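Local coordinates for carbohydrate kinase (Agrobacterium tumefaciens, PDB 2NWH), which probably transfers a phosphate group from ATP to a sugar or related small molecule, as a member of the pfkB (ribokinase-like) family of carbohydrate kinases, at residues A178-I183 / A214-G219; L138-N143 / K161-I166; I210-G215 / V229-T234; R121-R126 / T150-I155. All blocks are in the same frame, centred on the assembly; numbering follows the deposited sequence.

Interaction 1. Residues A178-I183 / A214-G219; sequences AALGDI and AGLSGG. With CA (calcium ion), chain B.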
loop_
_atom_site.group_PDB
_atom_site.type_symbol
_atom_site.label_atom_id
_atom_site.label_comp_id
_atom_site.label_asym_id
_atom_site.label_seq_id
_atom_site.Cartn_x
_atom_site.Cartn_y
_atom_site.Cartn_z
ATOM N N ALA A 178 7.157 -16.844 -4.299
ATOM C CA ALA A 178 6.734 -18.098 -3.637
ATOM C C ALA A 178 5.379 -17.954 -2.910
ATOM O O ALA A 178 4.590 -18.915 -2.805
ATOM C CB ALA A 178 7.800 -18.636 -2.704
ATOM N N ALA A 179 5.084 -16.740 -2.458
ATOM C CA ALA A 179 3.867 -16.496 -1.679
ATOM C C ALA A 179 2.633 -16.360 -2.577
ATOM O O ALA A 179 1.487 -16.375 -2.112
ATOM C CB ALA A 179 4.059 -15.232 -0.835
ATOM N N LEU A 180 2.873 -16.250 -3.878
ATOM C CA LEU A 180 1.808 -15.944 -4.826
ATOM C C LEU A 180 0.581 -16.809 -4.660
ATOM O O LEU A 180 -0.524 -16.298 -4.606
ATOM C CB LEU A 180 2.326 -16.001 -6.238
ATOM C CG LEU A 180 3.059 -14.757 -6.718
ATOM C CD1 LEU A 180 2.919 -14.771 -8.228
ATOM C CD2 LEU A 180 2.473 -13.452 -6.084
ATOM N N GLY A 181 0.783 -18.119 -4.575
ATOM C CA GLY A 181 -0.307 -19.063 -4.386
ATOM C C GLY A 181 -1.138 -18.871 -3.127
ATOM O O GLY A 181 -2.264 -19.415 -3.049
ATOM N N ASP A 182 -0.586 -18.132 -2.144
ATOM C CA ASP A 182 -1.264 -17.844 -0.874
ATOM C C ASP A 182 -1.855 -16.411 -0.784
ATOM O O ASP A 182 -2.481 -16.054 0.232
ATOM C CB ASP A 182 -0.319 -18.098 0.292
ATOM C CG ASP A 182 -0.043 -19.593 0.506
ATOM O OD1 ASP A 182 -1.034 -20.357 0.520
ATOM O OD2 ASP A 182 1.134 -19.987 0.697
ATOM N N ILE A 183 -1.650 -15.617 -1.836
ATOM C CA ILE A 183 -2.138 -14.220 -1.903
ATOM C C ILE A 183 -3.477 -14.126 -2.674
ATOM O O ILE A 183 -3.556 -14.422 -3.873
ATOM C CB ILE A 183 -1.067 -13.269 -2.504
ATOM C CG1 ILE A 183 0.081 -13.086 -1.513
ATOM C CG2 ILE A 183 -1.677 -11.872 -2.869
ATOM C CD1 ILE A 183 1.348 -12.493 -2.091
ATOM N N ALA A 214 0.901 -17.965 -13.105
ATOM C CA ALA A 214 1.981 -17.698 -12.135
ATOM C C ALA A 214 1.529 -18.124 -10.741
ATOM O O ALA A 214 2.332 -18.152 -9.803
ATOM C CB ALA A 214 2.426 -16.238 -12.150
ATOM N N GLY A 215 0.240 -18.450 -10.600
ATOM C CA GLY A 215 -0.278 -18.986 -9.329
ATOM C C GLY A 215 -1.001 -17.983 -8.445
ATOM O O GLY A 215 -1.413 -18.321 -7.330
ATOM N N LEU A 216 -1.159 -16.763 -8.959
ATOM C CA LEU A 216 -1.877 -15.682 -8.256
ATOM C C LEU A 216 -3.346 -15.737 -8.630
ATOM O O LEU A 216 -3.691 -15.530 -9.775
ATOM C CB LEU A 216 -1.304 -14.310 -8.618
ATOM C CG LEU A 216 -1.983 -13.127 -7.902
ATOM C CD1 LEU A 216 -1.655 -13.138 -6.420
ATOM C CD2 LEU A 216 -1.609 -11.795 -8.547
ATOM N N SER A 217 -4.188 -16.033 -7.649
ATOM C CA SER A 217 -5.619 -16.186 -7.854
ATOM C C SER A 217 -6.370 -14.871 -8.038
ATOM O O SER A 217 -7.433 -14.870 -8.648
ATOM C CB SER A 217 -6.256 -17.102 -6.772
ATOM O OG SER A 217 -6.047 -16.633 -5.445
ATOM N N GLY A 218 -5.841 -13.760 -7.499
ATOM C CA GLY A 218 -6.404 -12.449 -7.777
ATOM C C GLY A 218 -5.492 -11.249 -7.594
ATOM O O GLY A 218 -4.485 -11.300 -6.891
ATOM N N GLY A 219 -5.879 -10.138 -8.204
ATOM C CA GLY A 219 -5.106 -8.919 -8.108
ATOM C C GLY A 219 -5.690 -7.776 -8.916
ATOM O O GLY A 219 -6.764 -7.908 -9.496
HETATM CA CA CA B . 3.776 -21.138 -2.993
HETATM O O HOH W 1 3.531 -19.961 -5.381
HETATM O O HOH W 2 1.723 -20.510 -2.217
HETATM O O HOH W 3 -3.522 -17.183 -4.798
HETATM O O HOH W 4 5.019 -21.103 -0.830
#
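Two loops, each leading into a strand of the large sheet, lie against each other here: 178-183 and 214-219. No direct hydrogen bond joins them, and the tight part is apolar. Leu216 CG stands anti to its backbone N (chi1 -179°), which brings CD1 against the other loop, 3.8 Å from Ile183 CG2 and 3.4 Å from the carbonyl oxygen Ile183 O. Leu180 crosses Leu216 obliquely with CD2 and turns its other methyl, CD1, to Ala214, 4.2 Å from Ala214 CB. The backbones come close as well: Gly181 CA makes a CA-H...O contact of 3.2 Å to Gly215 O. Gly215 closes the preceding helix 207-213 with a Schellman motif, and its positive phi (100°) suits glycine.

Water takes over toward the solvent side. One molecule bridges the loops, hydrogen-bonded to Ile183 O and, at 2.7 Å, to Ser217 OG, so that the serine reaches the other loop through water. Farther out, a calcium ion binds Ala178 O at 2.4 Å together with three waters. One of these waters donates a weak bond to Asp182 OD2, which also forms a salt bridge with Arg157; another accepts a weak one from Gly181 N.

Inward, Leu180 and Leu216 both rest on Leu186 of strand 185-189, Ile183 packs on Leu163 and Ala165 of strand 163-166, and on the calcium side Ala178 and Asp182 touch helix 146-158.

Interaction 2. Residues L138-N143 / K161-I166; sequences LLCDAN and KPLAAI
Backbone hydrogen bonds come first: strands 138-141 and 163-166 run parallel, their axes 4.6 Å apart and 25° from exact alignment, and a ladder of five bonds joins the two segments. The straightest is Ala164 N to Leu138 O at 2.9 Å, with 177° at the hydrogen, although the donor stands above the carbonyl plane. Ile166 N, by contrast, meets Cys140 O within that carbonyl's plane. The last rung, Ala142 N to Ile166 O at 3.1 Å, is more bent (138°) and lies just past the strand end.

The apolar contacts divide between the faces. On one, Leu163 CD1 lies between Leu138 CB and Cys140 SG, and the same sulfur is 3.9 Å from Ala165 CB. On the other, Leu139 has CG anti to its backbone N, placing CD1 3.8 Å from Ala164 CB and next to Ile166 CG1.

Among polar side chains, Asp141 makes an Asx turn: its OD1 accepts from Asn143 N at 2.9 Å, while OD2 takes the backbone N-H groups of Gly11 and Gly42.

This is a beta-alpha-beta unit in the middle of the sheet, flanked by strands 5-9 and 185-189. The connecting helix 146-158 packs on the face of Cys140 and Leu163, and helix 41-51 on that of Leu139 and Ile166.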
loop_
_atom_site.group_PDB
_atom_site.type_symbol
_atom_site.label_atom_id
_atom_site.label_comp_id
_atom_site.label_asym_id
_atom_site.label_seq_id
_atom_site.Cartn_x
_atom_site.Cartn_y
_atom_site.Cartn_z
ATOM N N LEU A 138 -5.685 -10.138 6.224
ATOM C CA LEU A 138 -4.269 -9.736 6.335
ATOM C C LEU A 138 -3.850 -8.900 5.143
ATOM O O LEU A 138 -4.344 -9.116 4.000
ATOM C CB LEU A 138 -3.346 -10.957 6.394
ATOM C CG LEU A 138 -3.699 -12.005 7.468
ATOM C CD1 LEU A 138 -2.751 -13.178 7.371
ATOM C CD2 LEU A 138 -3.716 -11.404 8.881
ATOM N N LEU A 139 -2.923 -7.971 5.400
ATOM C CA LEU A 139 -2.334 -7.208 4.324
ATOM C C LEU A 139 -0.846 -7.118 4.562
ATOM O O LEU A 139 -0.414 -6.744 5.655
ATOM C CB LEU A 139 -2.942 -5.788 4.247
ATOM C CG LEU A 139 -2.226 -4.811 3.260
ATOM C CD1 LEU A 139 -2.323 -5.300 1.782
ATOM C CD2 LEU A 139 -2.798 -3.372 3.435
ATOM N N CYS A 140 -0.047 -7.394 3.540
ATOM C CA CYS A 140 1.387 -7.208 3.718
ATOM C C CYS A 140 1.908 -6.341 2.589
ATOM O O CYS A 140 1.179 -6.043 1.613
ATOM C CB CYS A 140 2.103 -8.576 3.746
ATOM S SG CYS A 140 2.044 -9.499 2.145
ATOM N N ASP A 141 3.166 -5.947 2.701
ATOM C CA ASP A 141 3.805 -5.347 1.567
ATOM C C ASP A 141 5.180 -5.985 1.365
ATOM O O ASP A 141 5.703 -6.716 2.236
ATOM C CB ASP A 141 3.839 -3.833 1.632
ATOM C CG ASP A 141 4.790 -3.315 2.710
ATOM O OD1 ASP A 141 5.779 -4.016 3.033
ATOM O OD2 ASP A 141 4.559 -2.203 3.215
ATOM N N ALA A 142 5.744 -5.700 0.195
ATOM C CA ALA A 142 6.962 -6.361 -0.207
ATOM C C ALA A 142 8.207 -5.682 0.388
ATOM O O ALA A 142 9.328 -5.958 -0.061
ATOM C CB ALA A 142 7.019 -6.474 -1.774
ATOM N N ASN A 143 8.017 -4.821 1.405
ATOM C CA ASN A 143 9.142 -4.339 2.229
ATOM C C ASN A 143 9.716 -5.443 3.112
ATOM O O ASN A 143 10.892 -5.392 3.528
ATOM C CB ASN A 143 8.753 -3.168 3.140
ATOM C CG ASN A 143 8.606 -1.873 2.403
ATOM O OD1 ASN A 143 7.547 -1.224 2.460
ATOM N ND2 ASN A 143 9.658 -1.478 1.693
ATOM N N LYS A 161 -7.021 -17.237 6.691
ATOM C CA LYS A 161 -7.160 -15.797 6.619
ATOM C C LYS A 161 -6.840 -15.351 5.211
ATOM O O LYS A 161 -5.807 -15.740 4.662
ATOM C CB LYS A 161 -6.257 -15.085 7.626
ATOM C CG LYS A 161 -6.568 -15.448 9.066
ATOM C CD LYS A 161 -7.897 -14.874 9.559
ATOM C CE LYS A 161 -8.167 -15.357 11.003
ATOM N NZ LYS A 161 -9.638 -15.282 11.272
ATOM N N PRO A 162 -7.740 -14.555 4.605
ATOM C CA PRO A 162 -7.455 -13.911 3.327
ATOM C C PRO A 162 -6.176 -13.085 3.417
ATOM O O PRO A 162 -5.955 -12.385 4.450
ATOM C CB PRO A 162 -8.681 -12.995 3.111
ATOM C CG PRO A 162 -9.797 -13.736 3.847
ATOM C CD PRO A 162 -9.098 -14.249 5.092
ATOM N N LEU A 163 -5.344 -13.147 2.375
ATOM C CA LEU A 163 -4.115 -12.329 2.349
ATOM C C LEU A 163 -4.036 -11.463 1.092
ATOM O O LEU A 163 -4.093 -11.990 -0.025
ATOM C CB LEU A 163 -2.857 -13.215 2.421
ATOM C CG LEU A 163 -1.436 -12.617 2.306
ATOM C CD1 LEU A 163 -1.071 -11.702 3.456
ATOM C CD2 LEU A 163 -0.389 -13.756 2.210
ATOM N N ALA A 164 -3.903 -10.162 1.300
ATOM C CA ALA A 164 -3.582 -9.192 0.247
ATOM C C ALA A 164 -2.136 -8.669 0.374
ATOM O O ALA A 164 -1.520 -8.733 1.433
ATOM C CB ALA A 164 -4.580 -7.996 0.305
ATOM N N ALA A 165 -1.621 -8.134 -0.714
ATOM C CA ALA A 165 -0.236 -7.713 -0.803
ATOM C C ALA A 165 -0.112 -6.489 -1.681
ATOM O O ALA A 165 -0.800 -6.355 -2.700
ATOM C CB ALA A 165 0.599 -8.844 -1.379
ATOM N N ILE A 166 0.768 -5.589 -1.280
ATOM C CA ILE A 166 1.131 -4.430 -2.089
ATOM C C ILE A 166 2.576 -4.609 -2.544
ATOM O O ILE A 166 3.477 -4.846 -1.719
ATOM C CB ILE A 166 0.980 -3.135 -1.254
ATOM C CG1 ILE A 166 -0.493 -2.823 -0.982
ATOM C CG2 ILE A 166 1.583 -1.894 -1.940
ATOM C CD1 ILE A 166 -0.590 -1.792 0.178
#

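Interaction 3. Residues I210-G215 / V229-T234; sequences ILRKAG and VAFNGT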
loop_
_atom_site.group_PDB
_atom_site.type_symbol
_atom_site.label_atom_id
_atom_site.label_comp_id
_atom_site.label_asym_id
_atom_site.label_seq_id
_atom_site.Cartn_x
_atom_site.Cartn_y
_atom_site.Cartn_z
ATOM N N ILE A 210 -2.101 -14.483 -17.590
ATOM C CA ILE A 210 -0.647 -14.511 -17.348
ATOM C C ILE A 210 -0.405 -14.712 -15.828
ATOM O O ILE A 210 0.360 -15.583 -15.392
ATOM C CB ILE A 210 0.038 -13.182 -17.830
ATOM C CG1 ILE A 210 -0.142 -12.986 -19.345
ATOM C CG2 ILE A 210 1.518 -13.158 -17.449
ATOM C CD1 ILE A 210 0.220 -11.593 -19.883
ATOM N N LEU A 211 -1.086 -13.915 -15.028
ATOM C CA LEU A 211 -0.869 -13.956 -13.599
ATOM C C LEU A 211 -1.427 -15.223 -12.908
ATOM O O LEU A 211 -0.841 -15.704 -11.939
ATOM C CB LEU A 211 -1.375 -12.657 -12.967
ATOM C CG LEU A 211 -0.447 -11.412 -13.062
ATOM C CD1 LEU A 211 -1.273 -10.127 -12.917
ATOM C CD2 LEU A 211 0.632 -11.428 -11.939
ATOM N N ARG A 212 -2.538 -15.773 -13.393
ATOM C CA ARG A 212 -3.129 -16.971 -12.771
ATOM C C ARG A 212 -2.231 -18.198 -12.909
ATOM O O ARG A 212 -2.125 -19.011 -11.984
ATOM C CB ARG A 212 -4.503 -17.276 -13.361
ATOM C CG ARG A 212 -5.602 -16.284 -13.012
ATOM C CD ARG A 212 -6.701 -16.513 -14.020
ATOM N NE ARG A 212 -7.719 -15.470 -14.123
ATOM C CZ ARG A 212 -8.878 -15.505 -13.472
ATOM N NH1 ARG A 212 -9.131 -16.510 -12.642
ATOM N NH2 ARG A 212 -9.772 -14.543 -13.633
ATOM N N LYS A 213 -1.592 -18.336 -14.070
ATOM C CA LYS A 213 -0.674 -19.452 -14.290
ATOM C C LYS A 213 0.599 -19.231 -13.448
ATOM O O LYS A 213 1.273 -20.199 -13.089
ATOM C CB LYS A 213 -0.406 -19.686 -15.787
ATOM C CG LYS A 213 1.013 -19.384 -16.303
ATOM C CD LYS A 213 1.261 -17.881 -16.394
ATOM C CE LYS A 213 2.719 -17.527 -16.193
ATOM N NZ LYS A 213 2.873 -16.065 -15.960
ATOM N N ALA A 214 0.901 -17.965 -13.105
ATOM C CA ALA A 214 1.981 -17.698 -12.135
ATOM C C ALA A 214 1.529 -18.124 -10.741
ATOM O O ALA A 214 2.332 -18.152 -9.803
ATOM C CB ALA A 214 2.426 -16.238 -12.150
ATOM N N GLY A 215 0.240 -18.450 -10.600
ATOM C CA GLY A 215 -0.278 -18.986 -9.329
ATOM C C GLY A 215 -1.001 -17.983 -8.445
ATOM O O GLY A 215 -1.413 -18.321 -7.330
ATOM N N VAL A 229 -7.130 -3.150 -14.464
ATOM C CA VAL A 229 -7.704 -4.483 -14.553
ATOM C C VAL A 229 -7.773 -5.109 -13.144
ATOM O O VAL A 229 -6.851 -4.924 -12.337
ATOM C CB VAL A 229 -6.925 -5.359 -15.581
ATOM C CG1 VAL A 229 -5.486 -5.631 -15.140
ATOM C CG2 VAL A 229 -7.671 -6.661 -15.908
ATOM N N ALA A 230 -8.893 -5.769 -12.837
ATOM C CA ALA A 230 -9.052 -6.504 -11.572
ATOM C C ALA A 230 -9.425 -7.930 -11.904
ATOM O O ALA A 230 -10.106 -8.169 -12.898
ATOM C CB ALA A 230 -10.105 -5.876 -10.713
ATOM N N PHE A 231 -8.954 -8.889 -11.112
ATOM C CA PHE A 231 -9.299 -10.294 -11.342
ATOM C C PHE A 231 -9.357 -11.103 -10.052
ATOM O O PHE A 231 -8.779 -10.704 -9.029
ATOM C CB PHE A 231 -8.381 -10.932 -12.393
ATOM C CG PHE A 231 -6.954 -11.152 -11.938
ATOM C CD1 PHE A 231 -6.522 -12.421 -11.556
ATOM C CD2 PHE A 231 -6.030 -10.102 -11.944
ATOM C CE1 PHE A 231 -5.175 -12.643 -11.139
ATOM C CE2 PHE A 231 -4.694 -10.299 -11.520
ATOM C CZ PHE A 231 -4.265 -11.572 -11.118
ATOM N N ASN A 232 -10.083 -12.222 -10.108
ATOM C CA ASN A 232 -10.096 -13.204 -9.019
ATOM C C ASN A 232 -10.098 -14.575 -9.675
ATOM O O ASN A 232 -9.720 -14.680 -10.836
ATOM C CB ASN A 232 -11.315 -13.018 -8.111
ATOM C CG ASN A 232 -12.626 -13.207 -8.862
ATOM O OD1 ASN A 232 -12.664 -13.888 -9.896
ATOM N ND2 ASN A 232 -13.702 -12.609 -8.354
ATOM N N GLY A 233 -10.532 -15.611 -8.958
ATOM C CA GLY A 233 -10.405 -17.006 -9.437
ATOM C C GLY A 233 -11.074 -17.351 -10.759
ATOM O O GLY A 233 -10.704 -18.325 -11.432
ATOM N N THR A 234 -12.048 -16.547 -11.158
ATOM C CA THR A 234 -12.920 -16.927 -12.260
ATOM C C THR A 234 -13.343 -15.717 -13.102
ATOM O O THR A 234 -13.852 -15.863 -14.216
ATOM C CB THR A 234 -14.160 -17.668 -11.699
ATOM O OG1 THR A 234 -14.810 -16.834 -10.728
ATOM C CG2 THR A 234 -13.739 -18.975 -11.001
#
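Helix 207-213 and the end of strand 227-231 meet at the C-terminal end of the helix, which closes at Gly215 in a Schellman motif, in the part of the ribokinase-like fold where the large sheet turns antiparallel. Phe231 carries the apolar half. Its CG sits in the crowded position between backbone N and carbonyl carbon (chi1 70°), and the ring reaches across to the helix. Leu211 has CG anti to its carbonyl carbon and crosses the phenylalanine at about a right angle; its CB is 3.6 Å from Phe231 CZ, and its CD1 lies 3.7 Å from Phe231 CE2. Both side chains also pack on Leu216, in the loop following the helix.

Arg212 gives up the largest share of surface. Also with CG anti to the carbonyl carbon, it runs out extended from CG to NE, and the guanidinium comes to the strand's end tip to tip with Phe231. Phe231 CD1 lies over one guanidinium face, offset toward its rim, with the two planes 45° apart. The carbonyls of Asn232 and Gly233 crowd around NH1, too closely in places for the modelled position to be read in detail.

Past the strand, Asn232 makes an Asx turn, and its OD1 is also met by Glu235 N. In that turn Thr234 N donates to Asn232 OD1 at 3.0 Å, nearly straight at 173° but from above the amide's carbonyl plane.

Interaction 4. Residues R121-R126 / T150-I155; sequences RRLKVR and TALGLI
Helix-against-helix packing on the outside of the large sheet joins the short helix 120-123, at its last residue, to the middle of helix 146-158. No hydrogen bond passes between the two segments, and one side chain does most of the work. Leu123 has CG anti to its backbone N (chi1 -176°), and with chi2 at 76° the branch CD2 is brought down onto the longer helix. The methyl lands on backbone as well as on side chains: Leu123 CD2 is 3.3 Å from Leu152 N, a close approach, and 3.8 Å from the side-chain carbon Leu152 CB. Around it, Ala151 CB and Ile155 CD1 each stand 3.9 Å from Leu123 CD2, so that three residues spanning just over one helical turn receive a single methyl group. Leu123 and Ile155 slide past each other in opposite directions, with Ile155 CD1 also near Leu123 CG.

The longer helix is the connection of the beta-alpha-beta unit between strands 137-141 and 163-166, within the ribokinase-like fold. Its neighbour helix 126-134 packs beside the same place: Val128 touches Leu123, and Ile132 meets both Leu152 and Ile155. The chain enters that helix with Val125 at the N-cap position, soon after 120-123 has ended.

Lys124 adds an outer flank, bringing the aliphatic part of an exposed side chain to the alanine that the buried leucine methyl also meets. Extended beyond CG, it passes beside Ala151, and its CE comes within 3.9 Å of Ala151 CB.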
loop_
_atom_site.group_PDB
_atom_site.type_symbol
_atom_site.label_atom_id
_atom_site.label_comp_id
_atom_site.label_asym_id
_atom_site.label_seq_id
_atom_site.Cartn_x
_atom_site.Cartn_y
_atom_site.Cartn_z
ATOM N N ARG A 121 11.745 -16.525 11.342
ATOM C CA ARG A 121 11.816 -16.914 12.749
ATOM C C ARG A 121 11.007 -15.973 13.616
ATOM O O ARG A 121 10.226 -16.408 14.459
ATOM C CB ARG A 121 13.287 -16.903 13.149
ATOM C CG ARG A 121 13.592 -17.153 14.577
ATOM C CD ARG A 121 15.060 -17.580 14.672
ATOM N NE ARG A 121 15.260 -18.252 15.940
ATOM C CZ ARG A 121 16.303 -19.004 16.259
ATOM N NH1 ARG A 121 16.346 -19.562 17.457
ATOM N NH2 ARG A 121 17.285 -19.202 15.395
ATOM N N ARG A 122 11.156 -14.671 13.392
ATOM C CA ARG A 122 10.416 -13.699 14.174
ATOM C C ARG A 122 8.928 -13.681 13.837
ATOM O O ARG A 122 8.107 -13.433 14.711
ATOM C CB ARG A 122 11.057 -12.308 14.044
ATOM C CG ARG A 122 12.435 -12.201 14.752
ATOM C CD ARG A 122 12.942 -10.795 14.894
ATOM N NE ARG A 122 14.189 -10.810 15.655
ATOM C CZ ARG A 122 15.425 -10.568 15.192
ATOM N NH1 ARG A 122 15.670 -10.221 13.924
ATOM N NH2 ARG A 122 16.442 -10.663 16.037
ATOM N N LEU A 123 8.586 -13.917 12.566
ATOM C CA LEU A 123 7.195 -13.909 12.154
ATOM C C LEU A 123 6.466 -15.070 12.861
ATOM O O LEU A 123 5.277 -14.969 13.161
ATOM C CB LEU A 123 7.077 -14.141 10.641
ATOM C CG LEU A 123 5.636 -14.053 10.082
ATOM C CD1 LEU A 123 5.100 -12.578 9.954
ATOM C CD2 LEU A 123 5.597 -14.720 8.726
ATOM N N LYS A 124 7.209 -16.133 13.126
ATOM C CA LYS A 124 6.622 -17.398 13.630
ATOM C C LYS A 124 6.391 -17.404 15.141
ATOM O O LYS A 124 5.967 -18.424 15.695
ATOM C CB LYS A 124 7.489 -18.584 13.187
ATOM C CG LYS A 124 7.348 -18.912 11.682
ATOM C CD LYS A 124 8.379 -19.953 11.197
ATOM C CE LYS A 124 8.500 -19.902 9.659
ATOM N NZ LYS A 124 9.529 -20.820 9.029
ATOM N N VAL A 125 6.691 -16.307 15.833
ATOM C CA VAL A 125 6.494 -16.266 17.290
ATOM C C VAL A 125 5.000 -16.306 17.635
ATOM O O VAL A 125 4.198 -15.760 16.894
ATOM C CB VAL A 125 7.205 -15.051 17.971
ATOM C CG1 VAL A 125 8.733 -15.056 17.664
ATOM C CG2 VAL A 125 6.539 -13.738 17.621
ATOM N N ARG A 126 4.625 -16.918 18.768
ATOM C CA ARG A 126 3.214 -16.954 19.153
ATOM C C ARG A 126 2.497 -15.611 19.043
ATOM O O ARG A 126 1.345 -15.571 18.617
ATOM C CB ARG A 126 3.034 -17.447 20.570
ATOM C CG ARG A 126 3.020 -18.886 20.655
ATOM C CD ARG A 126 2.891 -19.313 22.095
ATOM N NE ARG A 126 2.685 -20.738 22.075
ATOM C CZ ARG A 126 2.633 -21.532 23.142
ATOM N NH1 ARG A 126 2.788 -21.048 24.379
ATOM N NH2 ARG A 126 2.427 -22.819 22.938
ATOM N N THR A 150 6.939 -15.544 2.127
ATOM C CA THR A 150 6.500 -16.935 1.939
ATOM C C THR A 150 5.933 -17.573 3.228
ATOM O O THR A 150 4.862 -18.234 3.193
ATOM C CB THR A 150 7.648 -17.769 1.389
ATOM O OG1 THR A 150 8.240 -17.061 0.292
ATOM C CG2 THR A 150 7.170 -19.172 0.933
ATOM N N ALA A 151 6.632 -17.371 4.360
ATOM C CA ALA A 151 6.191 -17.918 5.638
ATOM C C ALA A 151 4.838 -17.351 6.039
ATOM O O ALA A 151 3.987 -18.103 6.549
ATOM C CB ALA A 151 7.216 -17.656 6.738
ATOM N N LEU A 152 4.667 -16.046 5.807
ATOM C CA LEU A 152 3.375 -15.355 6.018
ATOM C C LEU A 152 2.259 -15.998 5.184
ATOM O O LEU A 152 1.165 -16.276 5.705
ATOM C CB LEU A 152 3.460 -13.853 5.684
ATOM C CG LEU A 152 2.166 -13.093 5.985
ATOM C CD1 LEU A 152 1.621 -13.322 7.435
ATOM C CD2 LEU A 152 2.284 -11.600 5.611
ATOM N N GLY A 153 2.537 -16.245 3.902
ATOM C CA GLY A 153 1.598 -16.994 3.056
ATOM C C GLY A 153 1.186 -18.370 3.651
ATOM O O GLY A 153 -0.014 -18.698 3.738
ATOM N N LEU A 154 2.159 -19.162 4.110
ATOM C CA LEU A 154 1.839 -20.444 4.810
ATOM C C LEU A 154 0.933 -20.271 6.064
ATOM O O LEU A 154 -0.003 -21.048 6.273
ATOM C CB LEU A 154 3.107 -21.197 5.187
ATOM C CG LEU A 154 3.712 -22.281 4.281
ATOM C CD1 LEU A 154 3.936 -21.827 2.876
ATOM C CD2 LEU A 154 5.043 -22.749 4.855
ATOM N N ILE A 155 1.204 -19.247 6.875
ATOM C CA ILE A 155 0.417 -18.975 8.087
ATOM C C ILE A 155 -1.009 -18.573 7.745
ATOM O O ILE A 155 -1.957 -19.093 8.329
ATOM C CB ILE A 155 1.055 -17.900 8.987
ATOM C CG1 ILE A 155 2.382 -18.389 9.557
ATOM C CG2 ILE A 155 0.118 -17.563 10.140
ATOM C CD1 ILE A 155 3.144 -17.293 10.366
#

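Along the chain, the segments of interactions 4 and 2 alternate: 121-126, 138-143, 150-155, 161-166. Segment 150-155 thus lies in the helix that connects the paired strands of interaction 2, and Leu152 CD2 packs on Cys140 CB. Interaction 1 follows, its centre 11 Å from that of interaction 2, with Ile183 touching Leu163 and Ala165. Interaction 3 begins where interaction 1 ends, sharing Ala214 and Gly215 with it; their centres are 8 Å apart, and Gly219 O and Phe231 N make a probable hydrogen bond. Interactions 3 and 4, with centres 25 Å apart, do not touch. Together the contacts lead from an outer helical layer, through the parallel centre of the large sheet, to its antiparallel part.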